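Local structure of cupin 2, conserved barrel (Desulfitobacterium hafniense, 2OZJ) at residues A3-L8 against A31-D36; A22-V27 against K99-M104; I40-F45 against K103-T108; D59-I64 against E83-V88; A69-D74 against H94-K99. The protein is of unknown function but belongs to the cupin superfamily, whose members are built around a conserved small beta barrel. All blocks are in the same frame, centred on the assembly; numbering follows the deposited sequence. Where two conformers were deposited one is given.

Contact 3 lies nearest the middle of the chain, about 3 Å from its centre, and the other four spread out from it around the cupin barrel. Contacts 1, 3 and 4 belong to one six-stranded antiparallel sheet: Leu32 N to Ile40 O ties contact 1 to contact 3, and Leu61 N to Ile107 O ties contact 3 to contact 4. Contact 5 is in the smaller facing sheet, its centre about 26 Å from that of contact 1. Contact 2 packs a loop on the turn between the two sheets. Inside the barrel, Tyr62 OH of contact 4 meets His94 NE2 of contact 5 at 2.7 Å. Contacts 1, 3 and 4 also touch the second subunit.

Contact 1: residues A3-L8 against A31-D36; sequences ARLKNL and ALAQSD
At one edge of the large antiparallel sheet of the cupin barrel, the short strand 4-5 joins the end of strand 28-34. Arg4 and Gln34 make the hydrogen-bonded pair: Arg4 N gives to Gln34 O over 2.9 Å in the carbonyl plane, and Gln34 N gives to Arg4 O over 2.8 Å, nearly along the C=O axis. Lys6 N reaches Leu32 O at 2.9 Å less regularly, from 58° above the carbonyl plane. Leu5 and Ala33 form the non-hydrogen-bonded pair, with Leu5 CD2 4.0 Å from Ala33 CB; Leu5 N instead bonds to Asp59 OD2 of the second subunit. On the other face Gln34 starts with CG anti to its backbone N (chi1 -168°) and bends at chi2, bringing OE1 to 3.1 Å from Lys6 NZ. This ammonium arrives almost in line with the amide C=O, at the end of a chain extended beyond CG. Arg4 runs beside Gln34 in the same direction, one guanidinium face over Gln34 CB, the two flat groups 24° apart. Past the strand, Asn7 ND2 donates to Ala31 O over 2.9 Å, the acceptor close to the Asn7 amide plane.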
# COMPACT_ATOMS: atom_id res chain seq x y z
N ALA A 3 4.62 -11.94 13.24
CA ALA A 3 4.08 -11.07 12.21
C ALA A 3 4.56 -11.53 10.82
O ALA A 3 5.76 -11.73 10.62
CB ALA A 3 4.49 -9.62 12.48
N ARG A 4 3.63 -11.68 9.87
CA ARG A 4 3.99 -12.08 8.52
C ARG A 4 3.03 -11.56 7.47
O ARG A 4 1.83 -11.40 7.73
CB ARG A 4 4.12 -13.61 8.41
CG ARG A 4 2.84 -14.34 8.50
CD ARG A 4 3.01 -15.83 8.78
NE ARG A 4 1.70 -16.47 8.79
CZ ARG A 4 0.98 -16.73 7.70
NH1 ARG A 4 1.46 -16.47 6.48
NH2 ARG A 4 -0.21 -17.27 7.82
N LEU A 5 3.57 -11.31 6.27
CA LEU A 5 2.76 -10.90 5.16
C LEU A 5 2.32 -12.18 4.52
O LEU A 5 2.99 -13.22 4.65
CB LEU A 5 3.55 -10.00 4.17
CG LEU A 5 3.97 -8.64 4.75
CD1 LEU A 5 4.76 -7.87 3.75
CD2 LEU A 5 2.76 -7.80 5.22
N LYS A 6 1.18 -12.14 3.85
CA LYS A 6 0.59 -13.31 3.22
C LYS A 6 -0.35 -12.94 2.07
O LYS A 6 -0.75 -11.81 1.92
CB LYS A 6 -0.16 -14.17 4.27
CG LYS A 6 -1.35 -13.45 4.90
CD LYS A 6 -2.17 -14.39 5.75
CE LYS A 6 -3.40 -13.68 6.30
NZ LYS A 6 -4.35 -14.67 6.93
N ASN A 7 -0.68 -13.98 1.29
CA ASN A 7 -1.60 -13.90 0.19
C ASN A 7 -1.20 -12.93 -0.91
O ASN A 7 -2.05 -12.35 -1.61
CB ASN A 7 -3.03 -13.63 0.69
CG ASN A 7 -3.57 -14.73 1.56
OD1 ASN A 7 -3.26 -15.92 1.36
ND2 ASN A 7 -4.36 -14.35 2.58
N LEU A 8 0.12 -12.83 -1.10
CA LEU A 8 0.73 -11.94 -2.09
C LEU A 8 1.72 -12.69 -2.94
O LEU A 8 2.38 -13.62 -2.43
CB LEU A 8 1.47 -10.79 -1.39
CG LEU A 8 0.60 -9.76 -0.68
CD1 LEU A 8 1.41 -9.05 0.42
CD2 LEU A 8 0.01 -8.80 -1.72
N ALA A 31 -7.09 -10.85 3.76
CA ALA A 31 -6.02 -10.35 4.63
C ALA A 31 -4.67 -10.53 3.93
O ALA A 31 -4.40 -11.60 3.33
CB ALA A 31 -6.01 -11.07 5.93
N LEU A 32 -3.83 -9.50 4.02
CA LEU A 32 -2.47 -9.55 3.48
C LEU A 32 -1.42 -9.58 4.58
O LEU A 32 -0.24 -9.61 4.29
CB LEU A 32 -2.21 -8.36 2.57
CG LEU A 32 -3.18 -8.09 1.39
CD1 LEU A 32 -2.72 -6.85 0.60
CD2 LEU A 32 -3.36 -9.35 0.50
N ALA A 33 -1.83 -9.59 5.84
CA ALA A 33 -0.91 -9.71 6.96
C ALA A 33 -1.56 -10.52 8.06
O ALA A 33 -2.80 -10.47 8.24
CB ALA A 33 -0.53 -8.34 7.50
N GLN A 34 -0.73 -11.30 8.76
CA GLN A 34 -1.06 -11.88 10.03
C GLN A 34 -0.17 -11.15 11.05
O GLN A 34 1.03 -11.37 11.12
CB GLN A 34 -0.76 -13.38 10.01
CG GLN A 34 -1.32 -14.16 11.18
CD GLN A 34 -2.46 -15.07 10.79
OE1 GLN A 34 -2.95 -15.05 9.66
NE2 GLN A 34 -2.89 -15.89 11.74
N SER A 35 -0.76 -10.21 11.77
CA SER A 35 -0.01 -9.33 12.67
C SER A 35 -0.91 -8.79 13.78
O SER A 35 -2.11 -8.63 13.59
CB SER A 35 0.63 -8.19 11.88
OG SER A 35 1.18 -7.21 12.73
N ASP A 36 -0.31 -8.57 14.96
CA ASP A 36 -0.98 -7.92 16.10
C ASP A 36 -0.80 -6.38 16.05
O ASP A 36 -1.52 -5.64 16.71
CB ASP A 36 -0.46 -8.50 17.45

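Contact 2: residues A22-V27 against K99-M104; sequences ARENQV and KGRFKM
Bends at chi2 (140°) and chi3 (92°) fold the Arg101 chain against residues 22-24, while Glu24, its CG anti to the backbone N (chi1 -165°) and its chain bent at chi2, swings a carboxylate oxygen to meet it. The two side chains cross at about a right angle. Glu24 OE1 lies at the guanidinium edge, in its plane, and takes a straight but weak hydrogen bond from Arg101 NH1 at 3.4 Å, which makes this a long salt bridge. The same oxygen is 3.3 Å from Arg101 CD. Backbone covers one face of the guanidinium: Arg23 C stands 4.0 Å above the plane, toward its rim. Ala22 O is 3.1 Å from Arg101 NH2, but the angle is too poor for a hydrogen bond; Arg23 NH1 bonds to Ala22 O only weakly, at 3.4 Å. Glu21, which forms a salt bridge with Arg23 NH2, and this carbonyl probably ease the repulsion between Arg23 NH1 and Arg101 NH2, 5.1 Å apart. On the apolar side Ala22 CB rests 3.8 Å from Lys103 CE, on an extended chain whose NZ goes on to Ala17 O and Gln66 OE1. The loop between strands 14-15 and 28-34 is thus packed on the corner where the chain leaves strand 95-98 and enters strand 102-109, next to strand 38-46, where Phe45 meets Phe102 edge-to-face.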
# COMPACT_ATOMS: atom_id res chain seq x y z
N ALA A 22 -14.42 -7.83 -8.01
CA ALA A 22 -15.40 -6.92 -7.52
C ALA A 22 -16.77 -7.50 -7.95
O ALA A 22 -16.92 -8.20 -8.98
CB ALA A 22 -15.10 -5.45 -7.98
N ARG A 23 -17.75 -7.36 -7.08
CA ARG A 23 -19.06 -7.91 -7.33
C ARG A 23 -20.07 -6.82 -7.00
O ARG A 23 -19.83 -5.97 -6.15
CB ARG A 23 -19.31 -9.15 -6.46
CG ARG A 23 -18.44 -10.37 -6.79
CD ARG A 23 -19.14 -11.28 -7.79
NE ARG A 23 -18.40 -12.50 -8.07
CZ ARG A 23 -17.34 -12.59 -8.88
NH1 ARG A 23 -16.86 -11.53 -9.53
NH2 ARG A 23 -16.75 -13.77 -9.05
N GLU A 24 -21.21 -6.86 -7.66
CA GLU A 24 -22.27 -5.88 -7.44
C GLU A 24 -22.92 -6.07 -6.06
O GLU A 24 -23.24 -5.11 -5.37
CB GLU A 24 -23.36 -6.07 -8.52
CG GLU A 24 -24.32 -4.92 -8.63
CD GLU A 24 -23.66 -3.61 -9.03
OE1 GLU A 24 -22.56 -3.61 -9.64
OE2 GLU A 24 -24.25 -2.56 -8.73
N ASN A 25 -23.13 -7.32 -5.70
CA ASN A 25 -24.01 -7.61 -4.57
C ASN A 25 -23.33 -8.35 -3.44
O ASN A 25 -24.00 -8.74 -2.49
CB ASN A 25 -25.22 -8.43 -5.08
CG ASN A 25 -26.09 -7.62 -6.03
OD1 ASN A 25 -26.29 -6.44 -5.81
ND2 ASN A 25 -26.61 -8.24 -7.04
N GLN A 26 -22.04 -8.58 -3.56
CA GLN A 26 -21.23 -9.27 -2.55
C GLN A 26 -20.07 -8.40 -2.13
O GLN A 26 -19.59 -7.56 -2.89
CB GLN A 26 -20.75 -10.61 -3.08
CG GLN A 26 -21.97 -11.44 -3.45
CD GLN A 26 -21.76 -12.85 -4.02
OE1 GLN A 26 -22.66 -13.70 -3.87
NE2 GLN A 26 -20.68 -13.08 -4.70
N VAL A 27 -19.65 -8.62 -0.89
CA VAL A 27 -18.49 -7.96 -0.33
C VAL A 27 -17.39 -9.02 -0.25
O VAL A 27 -17.62 -10.12 0.27
CB VAL A 27 -18.79 -7.42 1.07
CG1 VAL A 27 -17.54 -6.81 1.67
CG2 VAL A 27 -20.04 -6.43 1.03
N LYS A 99 -19.00 4.24 -5.25
CA LYS A 99 -19.78 4.89 -6.29
C LYS A 99 -19.74 3.85 -7.39
O LYS A 99 -18.87 3.88 -8.25
CB LYS A 99 -19.13 6.20 -6.73
CG LYS A 99 -19.34 7.34 -5.74
CD LYS A 99 -18.52 8.60 -6.09
CE LYS A 99 -18.83 9.16 -7.45
NZ LYS A 99 -18.19 10.50 -7.63
N GLY A 100 -20.64 2.89 -7.30
CA GLY A 100 -20.51 1.66 -8.07
C GLY A 100 -19.53 0.71 -7.39
O GLY A 100 -19.27 0.80 -6.19
N ARG A 101 -19.02 -0.23 -8.18
CA ARG A 101 -18.05 -1.20 -7.70
C ARG A 101 -16.68 -0.54 -7.47
O ARG A 101 -16.29 0.38 -8.17
CB ARG A 101 -17.88 -2.33 -8.72
CG ARG A 101 -19.11 -3.21 -8.88
CD ARG A 101 -19.34 -3.57 -10.34
NE ARG A 101 -18.69 -4.83 -10.71
CZ ARG A 101 -19.33 -5.97 -10.98
NH1 ARG A 101 -20.66 -6.07 -10.96
NH2 ARG A 101 -18.61 -7.04 -11.31
N PHE A 102 -15.98 -0.98 -6.44
CA PHE A 102 -14.59 -0.55 -6.24
C PHE A 102 -13.79 -1.58 -5.45
O PHE A 102 -14.33 -2.50 -4.84
CB PHE A 102 -14.50 0.87 -5.60
CG PHE A 102 -14.70 0.88 -4.13
CD1 PHE A 102 -15.94 0.57 -3.59
CD2 PHE A 102 -13.65 1.18 -3.28
CE1 PHE A 102 -16.14 0.56 -2.23
CE2 PHE A 102 -13.85 1.17 -1.92
CZ PHE A 102 -15.08 0.86 -1.39
N LYS A 103 -12.47 -1.41 -5.52
CA LYS A 103 -11.54 -2.21 -4.81
C LYS A 103 -10.60 -1.29 -4.06
O LYS A 103 -10.19 -0.24 -4.58
CB LYS A 103 -10.71 -3.04 -5.78
CG LYS A 103 -11.49 -4.03 -6.62
CD LYS A 103 -10.55 -4.70 -7.62
CE LYS A 103 -11.31 -5.60 -8.60
NZ LYS A 103 -10.40 -6.22 -9.60
N MSE A 104 -10.27 -1.63 -2.82
CA MSE A 104 -9.31 -0.84 -2.05
C MSE A 104 -8.38 -1.67 -1.20
O MSE A 104 -8.69 -2.80 -0.81
CB MSE A 104 -10.05 0.15 -1.15
CG MSE A 104 -10.78 -0.52 -0.04
SE MSE A 104 -11.54 0.71 1.22
CE MSE A 104 -12.67 -0.60 2.06

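Contact 3: residues I40-F45 against K103-T108; sequences ISLFSF and KMLQIT
Gln106 O is gripped three times: by Ser41 N at 3.0 Å in the carbonyl plane, by a weak bond from a water at 3.4 Å, and by a CA-H...O contact from Ile40 CA at 3.3 Å. That water also bonds to Ser41 OG, 2.7 Å away. Gln106 N gives back to Ser41 O, and Phe43 and Met104 exchange a second pair of backbone bonds, both nearly along the C=O axes. The Gln106 chain is extended; NE2 holds Thr108 OG1 at 3.0 Å in its amide plane, which fixes the amide's rotation and leaves OE1 3.3 Å from Phe43 CE2. Met104, a selenomethionine with CG in the crowded position (chi1 69°), brings CE to 3.7 Å from Phe43 CD2 and up to the edge of the Phe45 ring. An alanine at Phe43 would lose the ring and would probably leave Met104 CE and Gln106 OE1 less well packed. On the other face Ile40 CG2 lies 3.7 Å from Leu105 CD1, and Ile40 and Ile107 touch Ile107 of the second subunit. Neighbouring antiparallel strands far apart in sequence, with one face turned into the barrel, are characteristic of the cupin jelly-roll fold.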
# COMPACT_ATOMS: atom_id res chain seq x y z
N ILE A 40 -3.63 -5.32 7.32
CA ILE A 40 -3.52 -4.95 5.91
C ILE A 40 -4.50 -5.85 5.18
O ILE A 40 -4.38 -7.10 5.25
CB ILE A 40 -2.08 -5.15 5.34
CG1 ILE A 40 -1.03 -4.51 6.27
CG2 ILE A 40 -2.04 -4.65 3.88
CD1 ILE A 40 0.43 -4.67 5.74
N SER A 41 -5.43 -5.24 4.47
CA SER A 41 -6.51 -5.98 3.84
C SER A 41 -6.84 -5.40 2.47
O SER A 41 -6.79 -4.19 2.26
CB SER A 41 -7.79 -5.87 4.64
OG SER A 41 -7.58 -6.03 6.05
N LEU A 42 -7.31 -6.28 1.60
CA LEU A 42 -7.95 -5.89 0.34
C LEU A 42 -9.47 -6.07 0.51
O LEU A 42 -9.91 -7.09 1.06
CB LEU A 42 -7.50 -6.74 -0.84
CG LEU A 42 -6.10 -6.60 -1.38
CD1 LEU A 42 -5.95 -7.46 -2.65
CD2 LEU A 42 -5.75 -5.07 -1.57
N PHE A 43 -10.25 -5.13 0.01
CA PHE A 43 -11.69 -5.21 0.06
C PHE A 43 -12.25 -4.80 -1.28
O PHE A 43 -11.67 -3.93 -1.97
CB PHE A 43 -12.33 -4.25 1.05
CG PHE A 43 -12.00 -4.51 2.45
CD1 PHE A 43 -12.65 -5.52 3.16
CD2 PHE A 43 -11.08 -3.73 3.11
CE1 PHE A 43 -12.34 -5.77 4.53
CE2 PHE A 43 -10.75 -4.02 4.47
CZ PHE A 43 -11.39 -5.02 5.16
N SER A 44 -13.41 -5.36 -1.61
CA SER A 44 -14.21 -4.85 -2.70
C SER A 44 -15.68 -4.95 -2.38
O SER A 44 -16.11 -5.93 -1.74
CB SER A 44 -13.91 -5.63 -3.94
OG SER A 44 -14.37 -6.94 -3.84
N PHE A 45 -16.44 -3.93 -2.77
CA PHE A 45 -17.88 -3.97 -2.75
C PHE A 45 -18.43 -2.87 -3.64
O PHE A 45 -17.65 -2.09 -4.21
CB PHE A 45 -18.46 -3.94 -1.33
CG PHE A 45 -18.09 -2.73 -0.52
CD1 PHE A 45 -16.89 -2.68 0.16
CD2 PHE A 45 -19.00 -1.67 -0.39
CE1 PHE A 45 -16.56 -1.57 0.92
CE2 PHE A 45 -18.69 -0.56 0.39
CZ PHE A 45 -17.47 -0.51 1.04
N LYS A 103 -12.47 -1.41 -5.52
CA LYS A 103 -11.54 -2.21 -4.81
C LYS A 103 -10.60 -1.29 -4.06
O LYS A 103 -10.19 -0.24 -4.58
CB LYS A 103 -10.71 -3.04 -5.78
CG LYS A 103 -11.49 -4.03 -6.62
CD LYS A 103 -10.55 -4.70 -7.62
CE LYS A 103 -11.31 -5.60 -8.60
NZ LYS A 103 -10.40 -6.22 -9.60
N MSE A 104 -10.27 -1.63 -2.82
CA MSE A 104 -9.31 -0.84 -2.05
C MSE A 104 -8.38 -1.67 -1.20
O MSE A 104 -8.69 -2.80 -0.81
CB MSE A 104 -10.05 0.15 -1.15
CG MSE A 104 -10.78 -0.52 -0.04
SE MSE A 104 -11.54 0.71 1.22
CE MSE A 104 -12.67 -0.60 2.06
N LEU A 105 -7.24 -1.07 -0.87
CA LEU A 105 -6.32 -1.55 0.16
C LEU A 105 -6.52 -0.71 1.40
O LEU A 105 -6.59 0.50 1.32
CB LEU A 105 -4.87 -1.40 -0.33
CG LEU A 105 -3.74 -1.70 0.65
CD1 LEU A 105 -3.62 -3.17 0.93
CD2 LEU A 105 -2.44 -1.13 0.09
N GLN A 106 -6.58 -1.38 2.56
CA GLN A 106 -6.66 -0.70 3.84
C GLN A 106 -5.46 -1.12 4.68
O GLN A 106 -5.13 -2.31 4.74
CB GLN A 106 -7.94 -1.10 4.56
CG GLN A 106 -8.05 -0.59 6.00
CD GLN A 106 -9.44 -0.83 6.61
OE1 GLN A 106 -10.40 -1.11 5.91
NE2 GLN A 106 -9.52 -0.71 7.93
N ILE A 107 -4.81 -0.15 5.30
CA ILE A 107 -3.76 -0.42 6.28
C ILE A 107 -4.15 0.27 7.55
O ILE A 107 -4.32 1.46 7.55
CB ILE A 107 -2.37 0.09 5.80
CG1 ILE A 107 -1.97 -0.63 4.52
CG2 ILE A 107 -1.30 -0.11 6.95
CD1 ILE A 107 -0.82 0.10 3.81
N THR A 108 -4.33 -0.50 8.62
CA THR A 108 -4.68 0.07 9.91
C THR A 108 -3.69 -0.33 10.99
O THR A 108 -3.36 -1.51 11.13
CB THR A 108 -6.11 -0.29 10.33
OG1 THR A 108 -7.03 0.14 9.34
CG2 THR A 108 -6.45 0.41 11.63
O HOH W 1 -7.07 -3.60 7.23

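Contact 4: residues D59-I64 against E83-V88; sequences DTLYLI and EDVLMV
The Tyr62 ring is the centre of the apolar side facing the barrel interior. Val88 CG2 meets it at the edge, in plane, 3.9 Å from Tyr62 CE2, and Thr60 CG2 sits 3.7 Å above one face of the Tyr62 ring, toward its rim. Leu86, on the same side of the sheet, reaches Ile71 and Phe73 of the facing sheet. On the reverse side Leu61 CD1 lies 4.1 Å from Val85 CG2, the two side chains crossing obliquely. There Met87, a selenomethionine with CG anti to its backbone N and bends at chi2 and chi3, lays SE 4.1 Å from Asp59 CB. Between the two faces run five backbone hydrogen bonds joining antiparallel strands 60-64 and 84-88, and a sixth from Glu83 N, just before the second strand, to Ile64 O. The straightest is Tyr62 N to Leu86 O, 2.9 Å with 176° at the hydrogen. At the Thr60 end Val88 O accepts twice: from Thr60 N, which stands 26° above the carbonyl plane, and from a water at 2.9 Å. This water in turn accepts from Thr60 OG1 at 3.0 Å, while Thr60 OG1 also bonds to Thr108 OG1. The phenol of Tyr62 ends at His94 NE2. Asp59 has two uses, OD1 taking Ala90 N and OD2 taking Leu5 N of the second subunit. Asp84 and Val85 pair with an antiparallel strand of that subunit, so the large sheet of this cupin barrel continues across the interface, an arrangement familiar from cupin dimers.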
# COMPACT_ATOMS: atom_id res chain seq x y z
N ASP A 59 -4.46 4.78 13.40
CA ASP A 59 -4.50 5.41 12.09
C ASP A 59 -4.71 4.39 10.98
O ASP A 59 -4.23 3.26 11.08
CB ASP A 59 -3.20 6.18 11.82
CG ASP A 59 -2.98 7.35 12.75
OD1 ASP A 59 -3.91 7.81 13.43
OD2 ASP A 59 -1.83 7.83 12.77
N THR A 60 -5.41 4.82 9.93
CA THR A 60 -5.72 4.01 8.77
C THR A 60 -5.37 4.75 7.52
O THR A 60 -5.58 5.95 7.45
CB THR A 60 -7.22 3.71 8.72
OG1 THR A 60 -7.56 3.05 9.92
CG2 THR A 60 -7.56 2.81 7.54
N LEU A 61 -4.78 4.07 6.56
CA LEU A 61 -4.71 4.60 5.20
C LEU A 61 -5.52 3.73 4.26
O LEU A 61 -5.44 2.50 4.27
CB LEU A 61 -3.28 4.73 4.68
CG LEU A 61 -2.46 3.59 4.06
CD1 LEU A 61 -3.00 3.15 2.68
CD2 LEU A 61 -1.00 4.00 3.91
N TYR A 62 -6.29 4.41 3.43
CA TYR A 62 -7.10 3.81 2.35
C TYR A 62 -6.44 4.17 1.00
O TYR A 62 -6.10 5.34 0.74
CB TYR A 62 -8.51 4.36 2.36
CG TYR A 62 -9.30 3.98 3.56
CD1 TYR A 62 -9.75 2.70 3.70
CD2 TYR A 62 -9.60 4.90 4.55
CE1 TYR A 62 -10.48 2.32 4.81
CE2 TYR A 62 -10.34 4.52 5.68
CZ TYR A 62 -10.77 3.24 5.78
OH TYR A 62 -11.50 2.83 6.88
N LEU A 63 -6.31 3.18 0.14
CA LEU A 63 -5.79 3.34 -1.22
C LEU A 63 -6.77 2.72 -2.19
O LEU A 63 -7.06 1.52 -2.10
CB LEU A 63 -4.42 2.72 -1.40
CG LEU A 63 -3.83 2.70 -2.82
CD1 LEU A 63 -3.37 4.08 -3.38
CD2 LEU A 63 -2.61 1.74 -2.79
N ILE A 64 -7.32 3.55 -3.09
CA ILE A 64 -8.29 3.06 -4.05
C ILE A 64 -7.56 2.40 -5.21
O ILE A 64 -6.69 3.01 -5.82
CB ILE A 64 -9.23 4.16 -4.56
CG1 ILE A 64 -9.83 4.92 -3.40
CG2 ILE A 64 -10.36 3.54 -5.43
CD1 ILE A 64 -10.59 4.07 -2.45
N GLU A 83 -6.16 5.15 -7.51
CA GLU A 83 -4.86 5.64 -7.09
C GLU A 83 -4.89 6.62 -5.92
O GLU A 83 -3.85 6.82 -5.29
CB GLU A 83 -4.00 6.23 -8.23
CG GLU A 83 -3.73 5.27 -9.38
CD GLU A 83 -2.92 5.92 -10.48
OE1 GLU A 83 -2.19 6.90 -10.19
OE2 GLU A 83 -2.99 5.47 -11.64
N ASP A 84 -6.02 7.23 -5.59
CA ASP A 84 -6.08 8.10 -4.42
C ASP A 84 -5.76 7.36 -3.13
O ASP A 84 -6.19 6.22 -2.95
CB ASP A 84 -7.46 8.74 -4.27
CG ASP A 84 -7.72 9.91 -5.23
OD1 ASP A 84 -6.81 10.55 -5.84
OD2 ASP A 84 -8.94 10.21 -5.34
N VAL A 85 -5.04 8.07 -2.26
CA VAL A 85 -4.80 7.69 -0.90
C VAL A 85 -5.38 8.76 0.01
O VAL A 85 -5.39 9.98 -0.30
CB VAL A 85 -3.27 7.43 -0.64
CG1 VAL A 85 -2.48 8.77 -0.63
CG2 VAL A 85 -3.08 6.69 0.60
N LEU A 86 -5.94 8.30 1.12
CA LEU A 86 -6.39 9.17 2.20
C LEU A 86 -6.09 8.51 3.52
O LEU A 86 -6.32 7.31 3.67
CB LEU A 86 -7.90 9.45 2.10
CG LEU A 86 -8.40 10.67 2.91
CD1 LEU A 86 -7.91 12.03 2.38
CD2 LEU A 86 -9.92 10.68 2.94
N MSE A 87 -5.55 9.28 4.46
CA MSE A 87 -5.29 8.80 5.81
C MSE A 87 -6.38 9.31 6.73
O MSE A 87 -6.70 10.50 6.73
CB MSE A 87 -3.93 9.28 6.30
CG MSE A 87 -3.42 8.50 7.53
SE MSE A 87 -4.04 9.18 9.19
CE MSE A 87 -2.59 10.33 9.72
N VAL A 88 -6.98 8.39 7.47
CA VAL A 88 -8.01 8.71 8.46
C VAL A 88 -7.46 8.42 9.85
O VAL A 88 -7.16 7.27 10.17
CB VAL A 88 -9.33 7.92 8.17
CG1 VAL A 88 -10.38 8.23 9.21
CG2 VAL A 88 -9.86 8.22 6.75
O HOH W 2 -8.34 5.22 11.78

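Contact 5: residues A69-D74 against H94-K99; sequences AVITFD and HAIAGK
Strands 68-73 and 95-98 are antiparallel neighbours in the smaller sheet of the barrel, joined here by four backbone hydrogen bonds. Thr72 N to Ala95 O, 2.8 Å and in the carbonyl plane, is the shortest; the Val70 and Ala97 pair bonds nearly along both C=O axes. Ile71 and Ile96 lie side by side, pointing the same way, with Ile71 CG1 3.7 Å from Ile96 CD1. Ile71 CG2 meets the His94 ring at its edge and stands 3.9 Å above one face of the Phe73 ring. This face of the sheet turns into the cupin barrel, where Ile71 touches Leu86 and Ile96 touches Met104 of the larger sheet. An alanine at Ile71 would lose the CG1 branch and CG2, and would probably loosen the packing against Ile96, Phe73 and His94. Phe73 has a chi1 of 34°, well off the staggered positions, which sets CD2 3.6 Å from His94 CB. The imidazole, its CG in the crowded position (chi1 67°), is held at both nitrogens, ND1 by Lys92 O and NE2 by Tyr62 OH. On the opposite face Val70 CG2 presses on the Lys99 chain, only 3.3 Å from Lys99 CD, tighter than usual van der Waals contact.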
# COMPACT_ATOMS: atom_id res chain seq x y z
N ALA A 69 -15.11 5.75 -4.93
CA ALA A 69 -15.64 5.63 -3.58
C ALA A 69 -15.88 7.02 -3.00
O ALA A 69 -15.46 8.04 -3.57
CB ALA A 69 -14.68 4.84 -2.70
N VAL A 70 -16.55 7.05 -1.86
CA VAL A 70 -16.81 8.27 -1.12
C VAL A 70 -16.60 7.97 0.35
O VAL A 70 -17.08 6.94 0.84
CB VAL A 70 -18.25 8.79 -1.31
CG1 VAL A 70 -18.48 10.08 -0.54
CG2 VAL A 70 -18.54 8.99 -2.78
N ILE A 71 -15.86 8.83 1.05
CA ILE A 71 -15.69 8.69 2.48
C ILE A 71 -16.41 9.82 3.18
O ILE A 71 -16.31 10.98 2.78
CB ILE A 71 -14.22 8.71 2.94
CG1 ILE A 71 -13.46 7.56 2.33
CG2 ILE A 71 -14.17 8.54 4.44
CD1 ILE A 71 -11.95 7.49 2.80
N THR A 72 -17.15 9.46 4.23
CA THR A 72 -17.94 10.43 5.00
C THR A 72 -17.43 10.55 6.43
O THR A 72 -17.26 9.54 7.08
CB THR A 72 -19.43 9.94 5.09
OG1 THR A 72 -20.00 9.93 3.78
CG2 THR A 72 -20.26 10.85 5.97
N PHE A 73 -17.23 11.79 6.91
CA PHE A 73 -16.92 12.03 8.35
C PHE A 73 -17.15 13.44 8.82
O PHE A 73 -16.56 14.37 8.28
CB PHE A 73 -15.48 11.62 8.74
CG PHE A 73 -14.44 11.84 7.68
CD1 PHE A 73 -14.56 12.84 6.72
CD2 PHE A 73 -13.32 11.04 7.66
CE1 PHE A 73 -13.61 13.01 5.77
CE2 PHE A 73 -12.36 11.21 6.71
CZ PHE A 73 -12.50 12.20 5.76
N ASP A 74 -18.07 13.57 9.80
CA ASP A 74 -18.20 14.81 10.56
C ASP A 74 -18.86 15.91 9.74
O ASP A 74 -20.02 16.26 9.96
CB ASP A 74 -16.83 15.27 11.07
N HIS A 94 -15.96 7.44 10.65
CA HIS A 94 -16.02 7.60 9.21
C HIS A 94 -16.75 6.41 8.58
O HIS A 94 -16.91 5.36 9.21
CB HIS A 94 -14.61 7.76 8.59
CG HIS A 94 -13.74 6.55 8.70
ND1 HIS A 94 -13.22 6.11 9.89
CD2 HIS A 94 -13.28 5.70 7.75
CE1 HIS A 94 -12.47 5.04 9.68
NE2 HIS A 94 -12.51 4.76 8.39
N ALA A 95 -17.18 6.59 7.34
CA ALA A 95 -17.77 5.50 6.56
C ALA A 95 -17.29 5.60 5.12
O ALA A 95 -17.01 6.67 4.61
CB ALA A 95 -19.31 5.53 6.63
N ILE A 96 -17.18 4.46 4.45
CA ILE A 96 -16.76 4.46 3.08
C ILE A 96 -17.81 3.67 2.27
O ILE A 96 -18.38 2.69 2.75
CB ILE A 96 -15.23 4.02 2.97
CG1 ILE A 96 -14.78 3.85 1.52
CG2 ILE A 96 -14.86 2.79 3.82
CD1 ILE A 96 -13.24 4.02 1.42
N ALA A 97 -18.15 4.18 1.10
CA ALA A 97 -19.17 3.59 0.23
C ALA A 97 -18.65 3.66 -1.18
O ALA A 97 -17.85 4.53 -1.50
CB ALA A 97 -20.45 4.34 0.33
N GLY A 98 -19.05 2.72 -2.01
CA GLY A 98 -18.67 2.74 -3.42
C GLY A 98 -19.56 3.66 -4.21
O GLY A 98 -20.74 3.85 -3.88
N LYS A 99 -19.00 4.24 -5.25
CA LYS A 99 -19.78 4.89 -6.29
C LYS A 99 -19.74 3.85 -7.39
O LYS A 99 -18.87 3.88 -8.25
CB LYS A 99 -19.13 6.20 -6.73
CG LYS A 99 -19.34 7.34 -5.74
CD LYS A 99 -18.52 8.60 -6.09
CE LYS A 99 -18.83 9.16 -7.45
NZ LYS A 99 -18.19 10.50 -7.63